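Local coordinates for transcriptional regulator, TetR family (Thermus thermophilus, PDB 3VPR), which represses transcription as a TetR-family regulator and probably does so by binding DNA at its target promoters through a helix-turn-helix motif, at residues I54-L59 with F96-M100; F82-H86 with V151-N156. All blocks are in the same frame, centred on the assembly; numbering follows the deposited sequence.

Both contacts lie in the all-helical body of the subunit, with centres about 16 Å apart and nearest atoms about 5 Å apart, so they are neighbours that do not touch. Along the chain their segments alternate: 54-59, 82-86, 96-100, 151-156. Interaction 1 joins helix 47-70 to helix 94-103 beside the N-terminal helix 4-19, whereas interaction 2 joins helix 75-92 to helix 144-161 at the side facing the second subunit. Helix 47-70 links them, since L62 meets both F97 of interaction 1 and H86 of interaction 2. This placement is consistent with a structural connection between the predicted DNA-binding motif, residues 25-44, and the dimer interface.

Interaction 1: residues I54-L59 with F96-M100; sequences ISLLAL and FFVTM
This is a buried apolar helix-helix contact, where the short helix 94-103 crosses the long helix 47-70 that follows the helix-turn-helix region. Both segments are regular alpha-helix. Their axes approach to 8.7 Å at a signed crossing angle of -123°, an oblique crossing inclined toward antiparallel. The nearest CA pairs are S55 with M100 (4.9 Å) and A58 with F96 (5.9 Å); the small S55 and A58 permit this closeness.

A58 CB lies 3.9 Å from F96 CB and 4.2 Å from the ring centroid of F97, over its face. F96 (chi1 m, chi2 83°) offers a ring face to L57 CD2, a CH-pi contact 3.6 Å from the centroid. I54 (m, t) reaches F96 with CG2, 3.5 Å from F96 CD2, and the same methyl lies 3.7 Å from T99 CG2; the beta-branched I54 thus spans both residues. At the other end, the selenium of M100, a selenomethionine (chi1 t, chi2 -149°, chi3 p), rests 3.6 Å from CD2 of L59 (m, t).

T99 and S55 spend their hydroxyls within their own helices, on the carbonyls of P95 and L51, while A13 and F16 of helix 4-19 adjoin I54 and T99. With no polar bond between the two segments, the contact depends on shape complementarity and CH-pi packing.

Interaction 2: residues F82-H86 with V151-N156; sequences FMEAH and VLSMLN
L155 (m, t) is the apolar centre, reaching from helix 144-161 to helix 75-92. Its CD2 lies 4.1 Å from M83 CB and its CD1 4.4 Å from CE1 at the edge of the F82 ring; a branched leucine suits this gap. L155 CD2 also lies 3.5 Å from M83 O. The axes of the two alpha-helical segments run nearly parallel, 26° apart (signed -26°) and 10.5 Å at closest approach. M83 and L155 are the nearest pair, CA-CA 7.2 Å, so long side chains bridge the space. M83, a selenomethionine (m, t, p), brings CG to 3.7 Å from V151 CG1.

H86 (chi1 t, chi2 122°) points across the gap. L155 CB sits over its ring face, 3.9 Å from the centroid, in a CH-pi contact. Histidine also suits the polar edge, where NE2 donates a weak hydrogen bond of 3.1 Å to N156 OD1, with N156 at chi1 m. H86 ND1 is hydrogen-bonded to NE2 of H122 of helix 109-135, whose ring also stacks on F82.

Beyond this edge N156 packs on W157 of the second subunit. Helix 144-161 thus meets both the second subunit and helix 75-92 of its own, as in the helical C-terminal domain of TetR-family regulators.

Interaction 1: residues I54-L59 with F96-M100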
loop_
_atom_site.group_PDB
_atom_site.type_symbol
_atom_site.label_atom_id
_atom_site.label_comp_id
_atom_site.label_asym_id
_atom_site.label_seq_id
_atom_site.Cartn_x
_atom_site.Cartn_y
_atom_site.Cartn_z
ATOM N N ILE A 54 -9.659 10.094 -14.830
ATOM C CA ILE A 54 -9.509 8.675 -14.574
ATOM C C ILE A 54 -9.590 8.458 -13.049
ATOM O O ILE A 54 -10.279 7.557 -12.570
ATOM C CB ILE A 54 -8.156 8.164 -15.103
ATOM C CG1 ILE A 54 -8.227 8.017 -16.628
ATOM C CG2 ILE A 54 -7.787 6.843 -14.429
ATOM C CD1 ILE A 54 -6.909 7.661 -17.283
ATOM N N SER A 55 -8.890 9.294 -12.289
ATOM C CA SER A 55 -8.897 9.177 -10.827
ATOM C C SER A 55 -10.308 9.365 -10.276
ATOM O O SER A 55 -10.775 8.578 -9.457
ATOM C CB SER A 55 -7.957 10.214 -10.216
ATOM O OG SER A 55 -6.628 9.980 -10.647
ATOM N N LEU A 56 -10.983 10.410 -10.737
ATOM C CA LEU A 56 -12.356 10.693 -10.319
ATOM C C LEU A 56 -13.247 9.473 -10.586
ATOM O O LEU A 56 -13.930 8.988 -9.687
ATOM C CB LEU A 56 -12.882 11.903 -11.095
ATOM C CG LEU A 56 -13.547 13.049 -10.331
ATOM C CD1 LEU A 56 -12.660 13.496 -9.172
ATOM C CD2 LEU A 56 -13.794 14.202 -11.303
ATOM N N LEU A 57 -13.228 8.974 -11.820
ATOM C CA LEU A 57 -14.024 7.800 -12.204
ATOM C C LEU A 57 -13.812 6.623 -11.249
ATOM O O LEU A 57 -14.760 5.951 -10.842
ATOM C CB LEU A 57 -13.672 7.373 -13.632
ATOM C CG LEU A 57 -14.414 6.192 -14.269
ATOM C CD1 LEU A 57 -14.417 6.369 -15.782
ATOM C CD2 LEU A 57 -13.766 4.854 -13.871
ATOM N N ALA A 58 -12.563 6.369 -10.892
ATOM C CA ALA A 58 -12.265 5.279 -9.981
ATOM C C ALA A 58 -12.753 5.575 -8.568
ATOM O O ALA A 58 -13.384 4.723 -7.949
ATOM C CB ALA A 58 -10.760 4.999 -9.972
ATOM N N LEU A 59 -12.468 6.780 -8.068
ATOM C CA LEU A 59 -12.862 7.173 -6.714
ATOM C C LEU A 59 -14.358 7.366 -6.516
ATOM O O LEU A 59 -14.881 7.024 -5.455
ATOM C CB LEU A 59 -12.107 8.440 -6.286
ATOM C CG LEU A 59 -10.602 8.205 -6.093
ATOM C CD1 LEU A 59 -9.863 9.523 -5.934
ATOM C CD2 LEU A 59 -10.387 7.317 -4.884
ATOM N N PHE A 96 -7.752 1.700 -13.872
ATOM C CA PHE A 96 -8.016 3.037 -13.346
ATOM C C PHE A 96 -7.352 3.232 -11.984
ATOM O O PHE A 96 -6.901 4.329 -11.652
ATOM C CB PHE A 96 -9.517 3.279 -13.190
ATOM C CG PHE A 96 -10.241 3.454 -14.486
ATOM C CD1 PHE A 96 -10.650 2.350 -15.224
ATOM C CD2 PHE A 96 -10.515 4.728 -14.975
ATOM C CE1 PHE A 96 -11.324 2.513 -16.436
ATOM C CE2 PHE A 96 -11.189 4.906 -16.189
ATOM C CZ PHE A 96 -11.594 3.797 -16.921
ATOM N N PHE A 97 -7.310 2.165 -11.194
ATOM C CA PHE A 97 -6.705 2.218 -9.869
ATOM C C PHE A 97 -5.193 2.287 -9.949
ATOM O O PHE A 97 -4.564 3.024 -9.190
ATOM C CB PHE A 97 -7.157 1.017 -9.046
ATOM C CG PHE A 97 -8.521 1.192 -8.455
ATOM C CD1 PHE A 97 -8.679 1.781 -7.202
ATOM C CD2 PHE A 97 -9.651 0.849 -9.178
ATOM C CE1 PHE A 97 -9.949 2.027 -6.685
ATOM C CE2 PHE A 97 -10.923 1.093 -8.667
ATOM C CZ PHE A 97 -11.071 1.682 -7.421
ATOM N N VAL A 98 -4.610 1.529 -10.870
ATOM C CA VAL A 98 -3.168 1.554 -11.040
ATOM C C VAL A 98 -2.769 2.958 -11.490
ATOM O O VAL A 98 -1.726 3.480 -11.097
ATOM C CB VAL A 98 -2.709 0.516 -12.086
ATOM C CG1 VAL A 98 -1.209 0.678 -12.367
ATOM C CG2 VAL A 98 -3.005 -0.891 -11.576
ATOM N N THR A 99 -3.617 3.584 -12.295
ATOM C CA THR A 99 -3.323 4.926 -12.785
ATOM C C THR A 99 -3.413 5.952 -11.658
ATOM O O THR A 99 -2.499 6.756 -11.461
ATOM C CB THR A 99 -4.301 5.344 -13.911
ATOM O OG1 THR A 99 -4.128 4.484 -15.046
ATOM C CG2 THR A 99 -4.044 6.789 -14.332
HETATM N N MSE A 100 -4.519 5.917 -10.925
HETATM C CA MSE A 100 -4.751 6.845 -9.823
HETATM C C MSE A 100 -3.683 6.837 -8.720
HETATM O O MSE A 100 -3.197 7.892 -8.304
HETATM C CB MSE A 100 -6.103 6.561 -9.175
HETATM C CG MSE A 100 -6.263 7.306 -7.870
HETATM SE SE MSE A 100 -7.356 6.376 -6.617
HETATM C CE MSE A 100 -6.158 4.923 -6.186
#

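Interaction 2: residues F82-H86 with V151-N156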
loop_
_atom_site.group_PDB
_atom_site.type_symbol
_atom_site.label_atom_id
_atom_site.label_comp_id
_atom_site.label_asym_id
_atom_site.label_seq_id
_atom_site.Cartn_x
_atom_site.Cartn_y
_atom_site.Cartn_z
ATOM N N PHE A 82 -19.239 -3.551 2.480
ATOM C CA PHE A 82 -18.335 -2.477 2.131
ATOM C C PHE A 82 -17.023 -3.057 1.572
ATOM O O PHE A 82 -16.575 -2.679 0.488
ATOM C CB PHE A 82 -18.045 -1.624 3.355
ATOM C CG PHE A 82 -17.112 -0.472 3.092
ATOM C CD1 PHE A 82 -15.734 -0.667 3.018
ATOM C CD2 PHE A 82 -17.613 0.821 2.945
ATOM C CE1 PHE A 82 -14.868 0.418 2.810
ATOM C CE2 PHE A 82 -16.761 1.897 2.739
ATOM C CZ PHE A 82 -15.388 1.701 2.672
HETATM N N MSE A 83 -16.428 -3.997 2.302
HETATM C CA MSE A 83 -15.161 -4.586 1.885
HETATM C C MSE A 83 -15.244 -5.319 0.546
HETATM O O MSE A 83 -14.355 -5.171 -0.300
HETATM C CB MSE A 83 -14.637 -5.514 2.983
HETATM C CG MSE A 83 -14.313 -4.781 4.278
HETATM SE SE MSE A 83 -13.805 -5.950 5.757
HETATM C CE MSE A 83 -12.022 -6.467 5.112
ATOM N N GLU A 84 -16.308 -6.090 0.347
ATOM C CA GLU A 84 -16.476 -6.824 -0.904
ATOM C C GLU A 84 -16.773 -5.925 -2.102
ATOM O O GLU A 84 -16.233 -6.138 -3.185
ATOM C CB GLU A 84 -17.565 -7.887 -0.753
ATOM C CG GLU A 84 -17.102 -9.061 0.100
ATOM C CD GLU A 84 -18.086 -10.211 0.128
ATOM O OE1 GLU A 84 -18.479 -10.691 -0.955
ATOM O OE2 GLU A 84 -18.457 -10.643 1.235
ATOM N N ALA A 85 -17.627 -4.924 -1.912
ATOM C CA ALA A 85 -17.955 -3.999 -2.987
ATOM C C ALA A 85 -16.677 -3.255 -3.380
ATOM O O ALA A 85 -16.415 -3.048 -4.557
ATOM C CB ALA A 85 -19.038 -3.001 -2.522
ATOM N N HIS A 86 -15.879 -2.865 -2.386
ATOM C CA HIS A 86 -14.624 -2.156 -2.640
ATOM C C HIS A 86 -13.705 -3.004 -3.515
ATOM O O HIS A 86 -13.237 -2.551 -4.550
ATOM C CB HIS A 86 -13.932 -1.833 -1.308
ATOM C CG HIS A 86 -12.606 -1.147 -1.451
ATOM N ND1 HIS A 86 -12.343 0.084 -0.889
ATOM C CD2 HIS A 86 -11.465 -1.532 -2.069
ATOM C CE1 HIS A 86 -11.096 0.428 -1.157
ATOM N NE2 HIS A 86 -10.542 -0.534 -1.871
ATOM N N VAL A 151 -8.547 -1.877 7.825
ATOM C CA VAL A 151 -9.346 -2.428 6.740
ATOM C C VAL A 151 -8.947 -1.867 5.362
ATOM O O VAL A 151 -8.738 -2.628 4.410
ATOM C CB VAL A 151 -10.854 -2.153 6.976
ATOM C CG1 VAL A 151 -11.677 -2.704 5.826
ATOM C CG2 VAL A 151 -11.284 -2.776 8.282
ATOM N N LEU A 152 -8.845 -0.545 5.253
ATOM C CA LEU A 152 -8.484 0.071 3.983
ATOM C C LEU A 152 -7.103 -0.426 3.553
ATOM O O LEU A 152 -6.855 -0.648 2.361
ATOM C CB LEU A 152 -8.516 1.603 4.102
ATOM C CG LEU A 152 -9.919 2.251 4.130
ATOM C CD1 LEU A 152 -9.818 3.733 4.478
ATOM C CD2 LEU A 152 -10.600 2.079 2.769
ATOM N N SER A 153 -6.211 -0.625 4.522
ATOM C CA SER A 153 -4.881 -1.126 4.197
ATOM C C SER A 153 -4.999 -2.504 3.548
ATOM O O SER A 153 -4.331 -2.790 2.557
ATOM C CB SER A 153 -4.004 -1.216 5.456
ATOM O OG SER A 153 -3.783 0.074 6.009
HETATM N N MSE A 154 -5.848 -3.366 4.095
HETATM C CA MSE A 154 -5.988 -4.694 3.507
HETATM C C MSE A 154 -6.519 -4.596 2.072
HETATM O O MSE A 154 -5.987 -5.225 1.154
HETATM C CB MSE A 154 -6.920 -5.568 4.356
HETATM C CG MSE A 154 -6.378 -5.907 5.741
HETATM SE SE MSE A 154 -7.677 -6.827 6.861
HETATM C CE MSE A 154 -8.402 -5.346 7.825
ATOM N N LEU A 155 -7.558 -3.792 1.885
ATOM C CA LEU A 155 -8.171 -3.631 0.575
ATOM C C LEU A 155 -7.261 -2.906 -0.427
ATOM O O LEU A 155 -7.043 -3.409 -1.530
ATOM C CB LEU A 155 -9.500 -2.883 0.715
ATOM C CG LEU A 155 -10.521 -3.496 1.686
ATOM C CD1 LEU A 155 -11.597 -2.476 1.988
ATOM C CD2 LEU A 155 -11.129 -4.774 1.096
ATOM N N ASN A 156 -6.717 -1.747 -0.050
ATOM C CA ASN A 156 -5.863 -0.990 -0.975
ATOM C C ASN A 156 -4.509 -1.622 -1.281
ATOM O O ASN A 156 -4.027 -1.510 -2.405
ATOM C CB ASN A 156 -5.661 0.451 -0.488
ATOM C CG ASN A 156 -6.955 1.250 -0.489
ATOM O OD1 ASN A 156 -7.894 0.900 -1.197
ATOM N ND2 ASN A 156 -7.006 2.330 0.299
#